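Local coordinates for protein beta-glucosidase (Chaetomella raphigera, PDB 6JXG) that probably releases beta-D-glucose by hydrolysing terminal, non-reducing beta-D-glucosyl residues in cellulose breakdown, as a secreted enzyme of glycoside hydrolase family 3, at residues N22-S27 with A44-I49; L136-T141 with A187-A192; V434-D439 with V477-N482; L587-S592 with A614-K619. One frame throughout, in Å; residues are numbered along the deposited sequence.

Contact 1: residues N22-S27 with A44-I49; sequences NTDKAS and AAVASI
Near the start of the chain, helix 22-29 lies beside the loop joining strands 41-42 and 55-57 of the family 3 N-terminal domain, a TIM-barrel relative, and two waters bridge much of the gap. Ser27 is the centre of the join. Its OG sits in the crowded position between backbone N and carbonyl carbon (chi1 70°), which turns it back along the helix so that it donates to the carbonyl O of Asp24 at 2.7 Å. The same hydroxyl accepts from a water at 2.8 Å, which also donates to Ala45 O at 2.9 Å. A second water donates to Ser27 O at 2.5 Å and accepts from Ala44 N at 2.9 Å. A small hydroxyl residue suits this place, since it can give and take bonds without holding the loop off. Around the waters the packing is light: Val46 CG2 rests 3.9 Å from Ser27 OG, while Val46 CG1 comes 4.2 Å from Asp24 CG. The carboxylate of Asp24 is held by the backbone N of Ser21. Lys25, buried, makes a salt bridge to Asp282 of helix 278-294, while Thr23 and Ala26 touch Leu268 of helix 265-272.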
loop_
_atom_site.group_PDB
_atom_site.type_symbol
_atom_site.label_atom_id
_atom_site.label_comp_id
_atom_site.label_asym_id
_atom_site.label_seq_id
_atom_site.Cartn_x
_atom_site.Cartn_y
_atom_site.Cartn_z
ATOM N N ASN A 22 -18.595 29.505 17.630
ATOM C CA ASN A 22 -17.712 28.516 18.235
ATOM C C ASN A 22 -18.366 27.164 18.331
ATOM O O ASN A 22 -17.709 26.161 18.135
ATOM C CB ASN A 22 -17.228 28.955 19.612
ATOM C CG ASN A 22 -15.825 29.474 19.577
ATOM O OD1 ASN A 22 -15.253 29.764 18.512
ATOM N ND2 ASN A 22 -15.258 29.594 20.732
ATOM N N THR A 23 -19.674 27.113 18.552
ATOM C CA THR A 23 -20.336 25.825 18.499
ATOM C C THR A 23 -20.320 25.249 17.074
ATOM O O THR A 23 -20.177 24.021 16.909
ATOM C CB THR A 23 -21.749 25.822 19.143
ATOM O OG1 THR A 23 -22.612 26.586 18.337
ATOM C CG2 THR A 23 -21.771 26.438 20.524
ATOM N N ASP A 24 -20.468 26.082 16.037
ATOM C CA ASP A 24 -20.296 25.572 14.636
ATOM C C ASP A 24 -18.891 24.955 14.442
ATOM O O ASP A 24 -18.734 23.849 13.914
ATOM C CB ASP A 24 -20.438 26.638 13.583
ATOM C CG ASP A 24 -21.826 27.327 13.542
ATOM O OD1 ASP A 24 -22.828 26.684 13.849
ATOM O OD2 ASP A 24 -21.851 28.541 13.217
ATOM N N LYS A 25 -17.888 25.701 14.893
ATOM C CA LYS A 25 -16.454 25.296 14.786
ATOM C C LYS A 25 -16.209 23.987 15.503
ATOM O O LYS A 25 -15.624 23.075 14.941
ATOM C CB LYS A 25 -15.551 26.394 15.333
ATOM C CG LYS A 25 -15.597 27.633 14.447
ATOM C CD LYS A 25 -14.796 28.785 15.034
ATOM C CE LYS A 25 -15.086 30.016 14.227
ATOM N NZ LYS A 25 -14.202 31.054 14.693
ATOM N N ALA A 26 -16.707 23.883 16.722
ATOM C CA ALA A 26 -16.576 22.635 17.476
ATOM C C ALA A 26 -17.211 21.454 16.762
ATOM O O ALA A 26 -16.687 20.356 16.780
ATOM C CB ALA A 26 -17.106 22.796 18.906
ATOM N N SER A 27 -18.308 21.662 16.077
ATOM C CA SER A 27 -19.026 20.541 15.458
ATOM C C SER A 27 -18.298 20.084 14.182
ATOM O O SER A 27 -18.503 18.939 13.781
ATOM C CB SER A 27 -20.512 20.901 15.158
ATOM O OG SER A 27 -20.579 21.857 14.086
ATOM N N ALA A 44 -21.099 16.904 11.960
ATOM C CA ALA A 44 -22.433 17.547 11.707
ATOM C C ALA A 44 -22.405 18.561 10.532
ATOM O O ALA A 44 -21.450 19.228 10.346
ATOM C CB ALA A 44 -22.869 18.287 12.947
ATOM N N ALA A 45 -23.489 18.652 9.774
ATOM C CA ALA A 45 -23.658 19.695 8.782
ATOM C C ALA A 45 -23.623 21.087 9.439
ATOM O O ALA A 45 -24.014 21.254 10.582
ATOM C CB ALA A 45 -25.021 19.477 8.076
ATOM N N VAL A 46 -23.174 22.066 8.687
ATOM C CA VAL A 46 -23.215 23.479 9.099
ATOM C C VAL A 46 -23.904 24.208 7.945
ATOM O O VAL A 46 -23.290 24.541 6.956
ATOM C CB VAL A 46 -21.826 24.047 9.355
ATOM C CG1 VAL A 46 -21.882 25.515 9.746
ATOM C CG2 VAL A 46 -21.099 23.215 10.416
ATOM N N ALA A 47 -25.209 24.425 8.100
ATOM C CA ALA A 47 -26.035 24.885 6.993
ATOM C C ALA A 47 -25.654 26.300 6.599
ATOM O O ALA A 47 -25.729 26.608 5.432
ATOM C CB ALA A 47 -27.523 24.770 7.336
ATOM N N SER A 48 -25.165 27.114 7.533
ATOM C CA SER A 48 -24.848 28.533 7.205
ATOM C C SER A 48 -23.739 28.655 6.156
ATOM O O SER A 48 -23.674 29.639 5.476
ATOM C CB SER A 48 -24.420 29.354 8.430
ATOM O OG SER A 48 -23.261 28.749 8.992
ATOM N N ILE A 49 -22.899 27.640 5.980
ATOM C CA ILE A 49 -21.890 27.697 4.920
ATOM C C ILE A 49 -22.076 26.612 3.872
ATOM O O ILE A 49 -21.162 26.381 3.028
ATOM C CB ILE A 49 -20.460 27.671 5.511
ATOM C CG1 ILE A 49 -20.240 26.409 6.373
ATOM C CG2 ILE A 49 -20.178 28.917 6.353
ATOM C CD1 ILE A 49 -18.761 26.135 6.681
HETATM O O HOH W 1 -19.949 17.035 14.591
HETATM O O HOH W 2 -23.180 22.050 13.193
#

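Contact 2: residues L136-T141 with A187-A192; sequences LAMSNT and ADAIKA
Two helices of the TIM-barrel-like N-terminal domain run side by side here, 131-147 and 184-191, with the short segments inclined at only 25° and their axes 8.2 Å apart. Helix 131-147 precedes strand 151-157 in the chain and helix 184-191 follows it. Such closeness suits small residues, and Ser139 lies in the seam. Its CB meets Ala192 CB at 3.9 Å, a contact of two slim groups just where the second helix ends, and lies 4.3 Å from the carbonyl O of Asp188. From that carbon the hydroxyl turns into the crowded position between backbone N and carbonyl carbon (chi1 61°). There Ser139 OG meets a water at 2.8 Å, and the same water donates to Asp188 OD2 at 2.6 Å. Serine therefore serves twice, its methylene packing and its tip joining the polar bridge between two segments that share no direct hydrogen bond. The other oxygen of this buried carboxylate, OD1, forms a salt bridge with Arg671 of strand 663-671, which would be expected to keep Asp188 ionised and ties the helix to a different part of the fold. On the inner side of the seam Met138 and Ala189 both rest on Ala154 of strand 151-157. The Met138 chain bends at chi2 and chi3, which brings its terminal CE to 4.0 Å from Ala189 CB.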
loop_
_atom_site.group_PDB
_atom_site.type_symbol
_atom_site.label_atom_id
_atom_site.label_comp_id
_atom_site.label_asym_id
_atom_site.label_seq_id
_atom_site.Cartn_x
_atom_site.Cartn_y
_atom_site.Cartn_z
ATOM N N LEU A 136 5.988 6.729 -4.870
ATOM C CA LEU A 136 5.367 6.791 -6.199
ATOM C C LEU A 136 3.940 6.177 -6.208
ATOM O O LEU A 136 3.031 6.705 -6.864
ATOM C CB LEU A 136 6.234 6.142 -7.297
ATOM C CG LEU A 136 7.171 7.111 -8.070
ATOM C CD1 LEU A 136 6.488 8.211 -8.889
ATOM C CD2 LEU A 136 8.116 7.748 -7.115
ATOM N N ALA A 137 3.757 5.092 -5.479
ATOM C CA ALA A 137 2.436 4.511 -5.356
ATOM C C ALA A 137 1.455 5.460 -4.617
ATOM O O ALA A 137 0.322 5.631 -5.075
ATOM C CB ALA A 137 2.481 3.145 -4.717
ATOM N N MET A 138 1.912 6.076 -3.539
ATOM C CA MET A 138 1.158 7.035 -2.763
ATOM C C MET A 138 0.722 8.205 -3.643
ATOM O O MET A 138 -0.479 8.512 -3.680
ATOM C CB MET A 138 1.921 7.573 -1.530
ATOM C CG MET A 138 2.105 6.629 -0.354
ATOM S SD MET A 138 0.650 6.075 0.442
ATOM C CE MET A 138 0.031 7.622 1.106
ATOM N N SER A 139 1.672 8.801 -4.388
ATOM C CA SER A 139 1.370 10.006 -5.153
ATOM C C SER A 139 0.460 9.688 -6.323
ATOM O O SER A 139 -0.548 10.403 -6.550
ATOM C CB SER A 139 2.659 10.719 -5.621
ATOM O OG SER A 139 3.397 9.878 -6.457
ATOM N N ASN A 140 0.651 8.543 -6.966
ATOM C CA ASN A 140 -0.224 8.234 -8.081
ATOM C C ASN A 140 -1.627 7.848 -7.586
ATOM O O ASN A 140 -2.599 8.156 -8.241
ATOM C CB ASN A 140 0.355 7.123 -8.978
ATOM C CG ASN A 140 1.324 7.662 -9.974
ATOM O OD1 ASN A 140 0.932 8.230 -11.000
ATOM N ND2 ASN A 140 2.605 7.512 -9.676
ATOM N N THR A 141 -1.718 7.133 -6.463
ATOM C CA THR A 141 -3.047 6.796 -5.893
ATOM C C THR A 141 -3.848 8.041 -5.446
ATOM O O THR A 141 -5.016 8.202 -5.738
ATOM C CB THR A 141 -2.897 5.845 -4.691
ATOM O OG1 THR A 141 -2.186 4.638 -5.113
ATOM C CG2 THR A 141 -4.256 5.507 -4.168
ATOM N N ALA A 187 5.921 12.344 2.843
ATOM C CA ALA A 187 6.365 13.580 2.146
ATOM C C ALA A 187 5.907 13.586 0.698
ATOM O O ALA A 187 5.375 14.621 0.207
ATOM C CB ALA A 187 7.891 13.741 2.261
ATOM N N ASP A 188 6.037 12.444 0.005
ATOM C CA ASP A 188 5.491 12.318 -1.391
ATOM C C ASP A 188 3.972 12.592 -1.417
ATOM O O ASP A 188 3.433 13.287 -2.277
ATOM C CB ASP A 188 5.768 10.943 -2.021
ATOM C CG ASP A 188 7.163 10.837 -2.683
ATOM O OD1 ASP A 188 8.050 11.749 -2.503
ATOM O OD2 ASP A 188 7.317 9.888 -3.438
ATOM N N ALA A 189 3.288 12.068 -0.430
ATOM C CA ALA A 189 1.855 12.258 -0.319
ATOM C C ALA A 189 1.471 13.717 -0.146
ATOM O O ALA A 189 0.592 14.213 -0.798
ATOM C CB ALA A 189 1.318 11.418 0.791
ATOM N N ILE A 190 2.115 14.393 0.763
ATOM C CA ILE A 190 1.943 15.823 0.924
ATOM C C ILE A 190 2.259 16.651 -0.334
ATOM O O ILE A 190 1.457 17.544 -0.705
ATOM C CB ILE A 190 2.751 16.297 2.137
ATOM C CG1 ILE A 190 2.168 15.640 3.407
ATOM C CG2 ILE A 190 2.732 17.795 2.236
ATOM C CD1 ILE A 190 2.989 15.716 4.702
ATOM N N LYS A 191 3.383 16.403 -0.973
ATOM C CA LYS A 191 3.704 17.001 -2.297
ATOM C C LYS A 191 2.618 16.757 -3.324
ATOM O O LYS A 191 2.298 17.625 -4.119
ATOM C CB LYS A 191 5.044 16.433 -2.788
ATOM C CG LYS A 191 5.463 16.885 -4.191
ATOM C CD LYS A 191 5.902 18.364 -4.123
ATOM C CE LYS A 191 6.354 18.931 -5.501
ATOM N NZ LYS A 191 5.517 18.491 -6.635
ATOM N N ALA A 192 1.972 15.584 -3.303
ATOM C CA ALA A 192 0.886 15.358 -4.208
ATOM C C ALA A 192 -0.468 15.998 -3.740
ATOM O O ALA A 192 -1.494 15.597 -4.174
ATOM C CB ALA A 192 0.692 13.871 -4.434
HETATM O O HOH W 3 5.981 10.512 -5.637
#

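Contact 3: residues V434-D439 with V477-N482; sequences VFITAD and VIVVIN
Matched side chains on neighbouring parallel strands point the same way, and in the two central pairs they lie alongside each other. Phe435 and Val480 are the first: CD1 of the ring comes 3.7 Å from Val480 CB, and helix 396-406 packs on the ring from beyond. On the reverse of the sheet Ile436 runs beside Ile481, with Ile436 CG1 3.8 Å from Ile481 CG1. Ile436 reaches it because CG1 takes the crowded position between backbone N and carbonyl carbon (chi1 59°). Val434 instead crosses Val477 obliquely, CG1 to CG1 at 3.8 Å, and with Ile436 and Val479 it packs under helix 463-471. Beta-branched residues dominate, as fits buried strands of the alpha/beta sheet in the family 3 C-terminal domain. Five backbone bonds join 434-438 to 478-482; Val480 N to Val434 O (2.9 Å) and Asn482 N to Ile436 O (2.8 Å) run nearly along the C=O axes. The last, Ala438 N to Asn482 O, is longer at 3.2 Å. Thr437 and Asn482 cross obliquely; Thr437 OG1 bonds to Asp375 and Asn482 ND2 to Asp358, so toward the C-terminal ends the apolar packing gives way to buried polar groups paired with acidic side chains.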
loop_
_atom_site.group_PDB
_atom_site.type_symbol
_atom_site.label_atom_id
_atom_site.label_comp_id
_atom_site.label_asym_id
_atom_site.label_seq_id
_atom_site.Cartn_x
_atom_site.Cartn_y
_atom_site.Cartn_z
ATOM N N VAL A 434 -1.569 -26.642 -7.151
ATOM C CA VAL A 434 -1.889 -26.635 -5.776
ATOM C C VAL A 434 -1.867 -25.160 -5.266
ATOM O O VAL A 434 -0.937 -24.413 -5.547
ATOM C CB VAL A 434 -0.954 -27.578 -4.958
ATOM C CG1 VAL A 434 0.516 -27.273 -5.168
ATOM C CG2 VAL A 434 -1.274 -27.552 -3.483
ATOM N N PHE A 435 -2.872 -24.816 -4.473
ATOM C CA PHE A 435 -3.210 -23.448 -4.102
ATOM C C PHE A 435 -3.071 -23.322 -2.595
ATOM O O PHE A 435 -3.751 -24.014 -1.824
ATOM C CB PHE A 435 -4.669 -23.145 -4.534
ATOM C CG PHE A 435 -4.874 -23.096 -6.020
ATOM C CD1 PHE A 435 -4.863 -21.879 -6.700
ATOM C CD2 PHE A 435 -5.006 -24.237 -6.755
ATOM C CE1 PHE A 435 -5.020 -21.831 -8.075
ATOM C CE2 PHE A 435 -5.169 -24.184 -8.147
ATOM C CZ PHE A 435 -5.158 -22.979 -8.799
ATOM N N ILE A 436 -2.195 -22.432 -2.166
ATOM C CA ILE A 436 -1.898 -22.208 -0.785
ATOM C C ILE A 436 -1.922 -20.724 -0.487
ATOM O O ILE A 436 -1.752 -19.886 -1.404
ATOM C CB ILE A 436 -0.563 -22.851 -0.334
ATOM C CG1 ILE A 436 0.637 -22.321 -1.131
ATOM C CG2 ILE A 436 -0.670 -24.348 -0.461
ATOM C CD1 ILE A 436 2.002 -22.604 -0.544
ATOM N N THR A 437 -2.016 -20.406 0.791
ATOM C CA THR A 437 -2.187 -19.003 1.269
ATOM C C THR A 437 -1.382 -18.619 2.491
ATOM O O THR A 437 -0.819 -19.454 3.212
ATOM C CB THR A 437 -3.669 -18.752 1.650
ATOM O OG1 THR A 437 -4.045 -19.698 2.666
ATOM C CG2 THR A 437 -4.564 -18.932 0.463
ATOM N N ALA A 438 -1.328 -17.319 2.746
ATOM C CA ALA A 438 -1.004 -16.815 4.047
ATOM C C ALA A 438 -1.754 -15.496 4.262
ATOM O O ALA A 438 -1.801 -14.688 3.359
ATOM C CB ALA A 438 0.497 -16.631 4.240
ATOM N N ASP A 439 -2.339 -15.304 5.450
ATOM C CA ASP A 439 -3.220 -14.195 5.689
ATOM C C ASP A 439 -2.830 -13.431 6.928
ATOM O O ASP A 439 -2.038 -13.879 7.743
ATOM C CB ASP A 439 -4.686 -14.736 5.767
ATOM C CG ASP A 439 -5.754 -13.708 5.552
ATOM O OD1 ASP A 439 -5.448 -12.544 5.152
ATOM O OD2 ASP A 439 -6.967 -14.113 5.784
ATOM N N VAL A 477 4.307 -30.312 -10.762
ATOM C CA VAL A 477 3.516 -29.533 -9.851
ATOM C C VAL A 477 3.700 -28.058 -10.069
ATOM O O VAL A 477 4.823 -27.553 -10.025
ATOM C CB VAL A 477 3.903 -29.851 -8.399
ATOM C CG1 VAL A 477 3.026 -29.055 -7.413
ATOM C CG2 VAL A 477 3.803 -31.375 -8.141
ATOM N N ILE A 478 2.591 -27.351 -10.171
ATOM C CA ILE A 478 2.636 -25.866 -10.222
ATOM C C ILE A 478 2.077 -25.383 -8.876
ATOM O O ILE A 478 0.937 -25.790 -8.516
ATOM C CB ILE A 478 1.665 -25.375 -11.291
ATOM C CG1 ILE A 478 1.951 -26.050 -12.643
ATOM C CG2 ILE A 478 1.617 -23.846 -11.343
ATOM C CD1 ILE A 478 3.304 -25.862 -13.224
ATOM N N VAL A 479 2.817 -24.587 -8.119
ATOM C CA VAL A 479 2.332 -24.006 -6.861
ATOM C C VAL A 479 1.844 -22.569 -7.096
ATOM O O VAL A 479 2.593 -21.728 -7.530
ATOM C CB VAL A 479 3.401 -24.007 -5.753
ATOM C CG1 VAL A 479 2.885 -23.419 -4.456
ATOM C CG2 VAL A 479 3.925 -25.412 -5.526
ATOM N N VAL A 480 0.582 -22.324 -6.784
ATOM C CA VAL A 480 -0.009 -20.948 -6.725
ATOM C C VAL A 480 -0.128 -20.498 -5.300
ATOM O O VAL A 480 -0.805 -21.183 -4.517
ATOM C CB VAL A 480 -1.368 -20.896 -7.415
ATOM C CG1 VAL A 480 -1.997 -19.512 -7.287
ATOM C CG2 VAL A 480 -1.168 -21.278 -8.848
ATOM N N ILE A 481 0.438 -19.318 -4.977
ATOM C CA ILE A 481 0.445 -18.841 -3.652
ATOM C C ILE A 481 -0.268 -17.509 -3.592
ATOM O O ILE A 481 0.159 -16.582 -4.293
ATOM C CB ILE A 481 1.866 -18.654 -3.137
ATOM C CG1 ILE A 481 2.668 -19.930 -3.205
ATOM C CG2 ILE A 481 1.877 -18.186 -1.682
ATOM C CD1 ILE A 481 4.080 -19.789 -2.626
ATOM N N ASN A 482 -1.340 -17.437 -2.778
ATOM C CA ASN A 482 -2.027 -16.169 -2.492
ATOM C C ASN A 482 -1.652 -15.736 -1.063
ATOM O O ASN A 482 -2.207 -16.252 -0.095
ATOM C CB ASN A 482 -3.545 -16.342 -2.677
ATOM C CG ASN A 482 -3.954 -16.444 -4.112
ATOM O OD1 ASN A 482 -3.956 -15.422 -4.890
ATOM N ND2 ASN A 482 -4.289 -17.646 -4.530
#

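Contact 4: residues L587-S592 with A614-K619; sequences LTAKYS and ATVTAK
Thr588 OG1 and Thr617 OG1 share a short hydrogen bond of 2.5 Å, in which either hydroxyl could be the donor. The two oxygens meet because both threonines place OG1 between backbone N and carbonyl carbon (chi1 68° and 75°), so that their side chains cross obliquely with the hydroxyls turned toward each other. A water also lies 2.7 Å from Thr588 OG1 and donates to Thr615 O at 2.8 Å, carrying the polar network to the next hydrogen-bonded pair. Beneath the hydroxyls the same two threonines are joined twice through the backbone, Thr588 N to Thr617 O at 2.9 Å and Thr617 N to Thr588 O at 3.0 Å, each donor standing above the carbonyl plane. In the pair of Lys590 with Thr615, Lys590 N lies in the plane of the Thr615 carbonyl, at 3.0 Å from its O.

These antiparallel strands, 582-591 and 612-622, make one sheet with strand 663-671, and it packs against a second sheet in a beta sandwich consistent with the fibronectin type III-like domain of the family. Threonine and lysine suit the outward face, where polar ends can meet water, and Thr615 OG1 bonds to Asn669 of the third strand. The opposite face is mainly small and aliphatic, with Tyr591 at its end. Leu587 CD2 reaches Val616 CG1 at 3.6 Å, the two side chains crossing obliquely, while the small Ala589 and Val616 both touch Leu695 of strand 692-698. Further along, Tyr591 brings CD2 within 4.4 Å of Ala614 CB, and both residues touch Leu710 of strand 704-711.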
loop_
_atom_site.group_PDB
_atom_site.type_symbol
_atom_site.label_atom_id
_atom_site.label_comp_id
_atom_site.label_asym_id
_atom_site.label_seq_id
_atom_site.Cartn_x
_atom_site.Cartn_y
_atom_site.Cartn_z
ATOM N N LEU A 587 23.537 2.507 -21.431
ATOM C CA LEU A 587 23.198 3.329 -20.302
ATOM C C LEU A 587 23.596 4.756 -20.617
ATOM O O LEU A 587 24.673 4.970 -21.105
ATOM C CB LEU A 587 24.053 2.910 -19.153
ATOM C CG LEU A 587 23.709 2.996 -17.698
ATOM C CD1 LEU A 587 24.880 3.424 -16.892
ATOM C CD2 LEU A 587 22.477 3.698 -17.288
ATOM N N THR A 588 22.762 5.731 -20.289
ATOM C CA THR A 588 23.152 7.157 -20.272
ATOM C C THR A 588 22.846 7.748 -18.899
ATOM O O THR A 588 21.922 7.295 -18.245
ATOM C CB THR A 588 22.414 7.956 -21.360
ATOM O OG1 THR A 588 21.037 8.031 -21.030
ATOM C CG2 THR A 588 22.556 7.272 -22.676
ATOM N N ALA A 589 23.555 8.788 -18.501
ATOM C CA ALA A 589 23.332 9.465 -17.255
ATOM C C ALA A 589 23.751 10.880 -17.482
ATOM O O ALA A 589 24.807 11.092 -18.076
ATOM C CB ALA A 589 24.176 8.861 -16.143
ATOM N N LYS A 590 22.902 11.846 -17.133
ATOM C CA LYS A 590 23.204 13.252 -17.413
ATOM C C LYS A 590 22.631 14.111 -16.299
ATOM O O LYS A 590 21.483 13.986 -15.940
ATOM C CB LYS A 590 22.607 13.669 -18.752
ATOM C CG LYS A 590 22.558 15.181 -18.976
ATOM C CD LYS A 590 22.035 15.536 -20.381
ATOM C CE LYS A 590 23.210 15.816 -21.319
ATOM N NZ LYS A 590 22.892 16.820 -22.372
ATOM N N TYR A 591 23.455 14.959 -15.721
ATOM C CA TYR A 591 22.957 15.947 -14.794
ATOM C C TYR A 591 22.319 17.066 -15.679
ATOM O O TYR A 591 22.984 17.691 -16.467
ATOM C CB TYR A 591 24.159 16.372 -13.954
ATOM C CG TYR A 591 24.008 16.248 -12.459
ATOM C CD1 TYR A 591 24.909 15.535 -11.655
ATOM C CD2 TYR A 591 23.001 16.919 -11.847
ATOM C CE1 TYR A 591 24.734 15.452 -10.254
ATOM C CE2 TYR A 591 22.824 16.883 -10.474
ATOM C CZ TYR A 591 23.658 16.159 -9.663
ATOM O OH TYR A 591 23.359 16.286 -8.252
ATOM N N SER A 592 21.023 17.294 -15.607
ATOM C CA SER A 592 20.435 18.310 -16.396
ATOM C C SER A 592 20.335 19.641 -15.612
ATOM O O SER A 592 20.136 20.676 -16.205
ATOM C CB SER A 592 19.091 17.848 -16.908
ATOM O OG SER A 592 18.280 17.404 -15.834
ATOM N N ALA A 614 18.466 15.230 -12.822
ATOM C CA ALA A 614 19.244 14.304 -13.653
ATOM C C ALA A 614 18.344 13.270 -14.263
ATOM O O ALA A 614 17.249 13.027 -13.785
ATOM C CB ALA A 614 20.291 13.596 -12.804
ATOM N N THR A 615 18.792 12.665 -15.360
ATOM C CA THR A 615 18.020 11.647 -15.996
ATOM C C THR A 615 18.963 10.532 -16.443
ATOM O O THR A 615 20.061 10.810 -16.932
ATOM C CB THR A 615 17.354 12.222 -17.248
ATOM O OG1 THR A 615 16.362 13.141 -16.851
ATOM C CG2 THR A 615 16.627 11.158 -18.030
ATOM N N VAL A 616 18.504 9.289 -16.271
ATOM C CA VAL A 616 19.250 8.098 -16.642
ATOM C C VAL A 616 18.384 7.333 -17.656
ATOM O O VAL A 616 17.111 7.309 -17.495
ATOM C CB VAL A 616 19.506 7.235 -15.383
ATOM C CG1 VAL A 616 20.045 5.855 -15.714
ATOM C CG2 VAL A 616 20.372 7.989 -14.390
ATOM N N THR A 617 19.013 6.756 -18.715
ATOM C CA THR A 617 18.287 5.929 -19.608
ATOM C C THR A 617 18.997 4.645 -19.904
ATOM O O THR A 617 20.185 4.494 -19.622
ATOM C CB THR A 617 17.888 6.590 -20.945
ATOM O OG1 THR A 617 19.022 6.697 -21.806
ATOM C CG2 THR A 617 17.280 7.996 -20.682
ATOM N N ALA A 618 18.241 3.728 -20.489
ATOM C CA ALA A 618 18.828 2.480 -20.983
ATOM C C ALA A 618 17.962 1.917 -22.058
ATOM O O ALA A 618 16.765 2.290 -22.205
ATOM C CB ALA A 618 19.042 1.459 -19.850
ATOM N N LYS A 619 18.565 1.027 -22.842
ATOM C CA LYS A 619 17.828 0.307 -23.856
ATOM C C LYS A 619 17.534 -1.102 -23.376
ATOM O O LYS A 619 18.452 -1.800 -22.887
ATOM C CB LYS A 619 18.620 0.205 -25.172
ATOM C CG LYS A 619 17.925 -0.681 -26.199
ATOM C CD LYS A 619 18.430 -0.310 -27.584
ATOM C CE LYS A 619 19.726 -0.960 -27.970
ATOM N NZ LYS A 619 19.441 -2.399 -27.970
HETATM O O HOH W 4 20.426 10.290 -19.673
#

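In the fold
Contact 3 is the most buried of the four: all eleven of its touching residues are buried, in the C-terminal domain's sheet. Contact 2 is partly buried and closest to the centre of the chain, whereas contacts 1 and 4 are at the surface. Contacts 1 and 2 involve helices of the N-terminal part and rely on water, with no direct hydrogen bond across either. Contacts 3 and 4 are strand ladders, one parallel and greasy on most of both faces, the other antiparallel with one polar, solvent-facing side. No two contacts touch, yet strand 663-671 relates two of them: it adjoins 614-619 in its sheet and sends Arg671 to contact 2, whose centre is about 24 Å from that of contact 4.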